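Local coordinates for ABC transporter, substrate binding protein (Mannopine) (Agrobacterium fabrum, PDB 5L9S) that serves as the periplasmic substrate-binding protein of an ABC transporter, probably for the opine mannopine, captured here in its open, unliganded form, at residues 229-234 and 300-305. Numbering follows the deposited sequence.
Sequences DGAFLV and NRIIVP
Ile303 has CG1 anti to its carbonyl carbon (chi1 -50°), and Phe232 sets CG the same way, anti to its own carbonyl carbon. With the backbones bridged in parallel at these two residues, the side chains lie side by side and point the same way. They sit on a single beta bridge in a periplasmic binding protein of the solute-binding protein 1 family. The bridge adds the connection between helices 295-300 and 307-325 to the edge of strand 224-240. On its other side that strand pairs with strand 103-116. Ile303 is gripped at both backbone ends. Its N donates to Ala231 O at 2.7 Å, almost straight and nearly along the C=O axis. Its O accepts from Leu233 N at 3.0 Å. Gly230 N reaches Arg301 O less directly, from above the carbonyl plane.

Phe232 and Ile303 share one face of the bridge; Ala231, Leu233 and Ile302 meet on the other. Ile303 CB meets Phe232 CD1 at 3.6 Å, and Trp127 meets the same ring. Ile302 CG2 touches Leu233 CB at 3.6 Å, while its CG1 lies against Ala231 CB. Arg301 bends at chi3 (-73°), which lays one guanidinium face over Asp229 N. Its plane stands 71° from the Asp229 carboxylate. In the salt bridge, Arg301 NH1 lies 3.5 Å from Asp229 OD2.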
loop_
_atom_site.group_PDB
_atom_site.type_symbol
_atom_site.label_atom_id
_atom_site.label_comp_id
_atom_site.label_asym_id
_atom_site.label_seq_id
_atom_site.Cartn_x
_atom_site.Cartn_y
_atom_site.Cartn_z
ATOM N N ASP A 229 -5.436 10.591 10.041
ATOM C CA ASP A 229 -4.334 11.396 10.548
ATOM C C ASP A 229 -3.129 10.468 10.789
ATOM O O ASP A 229 -3.210 9.519 11.600
ATOM C CB ASP A 229 -4.746 12.120 11.835
ATOM C CG ASP A 229 -3.846 13.270 12.209
ATOM O OD1 ASP A 229 -2.840 13.024 12.917
ATOM O OD2 ASP A 229 -4.196 14.430 11.875
ATOM N N GLY A 230 -2.066 10.709 10.007
ATOM C CA GLY A 230 -0.843 9.925 10.034
ATOM C C GLY A 230 -0.997 8.518 9.483
ATOM O O GLY A 230 -0.166 7.649 9.775
ATOM N N ALA A 231 -2.056 8.274 8.671
ATOM C CA ALA A 231 -2.270 6.961 8.050
ATOM C C ALA A 231 -1.150 6.680 7.048
ATOM O O ALA A 231 -0.664 7.594 6.397
ATOM C CB ALA A 231 -3.614 6.932 7.335
ATOM N N PHE A 232 -0.714 5.431 6.950
ATOM C CA PHE A 232 0.343 5.052 6.025
ATOM C C PHE A 232 -0.256 4.539 4.708
ATOM O O PHE A 232 -0.929 3.501 4.689
ATOM C CB PHE A 232 1.305 4.053 6.685
ATOM C CG PHE A 232 1.877 4.557 7.995
ATOM C CD1 PHE A 232 3.003 5.384 8.016
ATOM C CD2 PHE A 232 1.296 4.202 9.210
ATOM C CE1 PHE A 232 3.509 5.877 9.225
ATOM C CE2 PHE A 232 1.816 4.687 10.421
ATOM C CZ PHE A 232 2.908 5.530 10.418
ATOM N N LEU A 233 -0.046 5.298 3.619
ATOM C CA LEU A 233 -0.539 4.941 2.277
ATOM C C LEU A 233 0.545 4.284 1.478
ATOM O O LEU A 233 1.469 4.950 1.034
ATOM C CB LEU A 233 -1.109 6.156 1.545
ATOM C CG LEU A 233 -2.001 5.858 0.344
ATOM C CD1 LEU A 233 -3.331 5.259 0.757
ATOM C CD2 LEU A 233 -2.215 7.094 -0.479
ATOM N N VAL A 234 0.476 2.958 1.368
ATOM C CA VAL A 234 1.478 2.126 0.697
ATOM C C VAL A 234 0.782 1.324 -0.381
ATOM O O VAL A 234 -0.218 0.658 -0.119
ATOM C CB VAL A 234 2.232 1.192 1.711
ATOM C CG1 VAL A 234 3.358 0.413 1.032
ATOM C CG2 VAL A 234 2.793 1.981 2.893
ATOM N N ASN A 300 -2.548 16.223 2.762
ATOM C CA ASN A 300 -2.317 16.964 4.008
ATOM C C ASN A 300 -2.130 16.174 5.308
ATOM O O ASN A 300 -1.674 16.772 6.282
ATOM C CB ASN A 300 -3.451 17.972 4.238
ATOM C CG ASN A 300 -3.817 18.846 3.058
ATOM O OD1 ASN A 300 -3.093 18.951 2.060
ATOM N ND2 ASN A 300 -4.958 19.504 3.158
ATOM N N ARG A 301 -2.528 14.892 5.378
ATOM C CA ARG A 301 -2.427 14.162 6.655
ATOM C C ARG A 301 -1.772 12.777 6.562
ATOM O O ARG A 301 -1.281 12.274 7.578
ATOM C CB ARG A 301 -3.811 14.001 7.301
ATOM C CG ARG A 301 -4.594 15.270 7.465
ATOM C CD ARG A 301 -5.577 15.161 8.590
ATOM N NE ARG A 301 -6.691 14.296 8.225
ATOM C CZ ARG A 301 -7.535 13.763 9.105
ATOM N NH1 ARG A 301 -7.398 14.010 10.405
ATOM N NH2 ARG A 301 -8.531 12.993 8.693
ATOM N N ILE A 302 -1.845 12.137 5.387
ATOM C CA ILE A 302 -1.298 10.801 5.165
ATOM C C ILE A 302 0.251 10.815 5.100
ATOM O O ILE A 302 0.869 11.810 4.704
ATOM C CB ILE A 302 -1.981 10.132 3.906
ATOM C CG1 ILE A 302 -3.123 9.212 4.273
ATOM C CG2 ILE A 302 -1.023 9.409 2.972
ATOM C CD1 ILE A 302 -4.406 9.874 4.349
ATOM N N ILE A 303 0.854 9.687 5.476
ATOM C CA ILE A 303 2.295 9.446 5.416
ATOM C C ILE A 303 2.584 8.557 4.193
ATOM O O ILE A 303 2.005 7.479 4.030
ATOM C CB ILE A 303 2.835 8.787 6.726
ATOM C CG1 ILE A 303 2.374 9.524 8.022
ATOM C CG2 ILE A 303 4.348 8.602 6.679
ATOM C CD1 ILE A 303 2.695 10.913 8.143
ATOM N N VAL A 304 3.482 9.011 3.358
ATOM C CA VAL A 304 3.888 8.275 2.166
ATOM C C VAL A 304 5.297 7.715 2.399
ATOM O O VAL A 304 6.121 8.426 2.978
ATOM C CB VAL A 304 3.688 9.129 0.884
ATOM C CG1 VAL A 304 4.826 8.972 -0.116
ATOM C CG2 VAL A 304 2.330 8.836 0.244
ATOM N N PRO A 305 5.574 6.424 2.077
ATOM C CA PRO A 305 6.906 5.870 2.390
ATOM C C PRO A 305 8.079 6.489 1.626
ATOM O O PRO A 305 7.918 6.917 0.477
ATOM C CB PRO A 305 6.751 4.381 2.012
ATOM C CG PRO A 305 5.698 4.366 0.953
ATOM C CD PRO A 305 4.719 5.412 1.412
#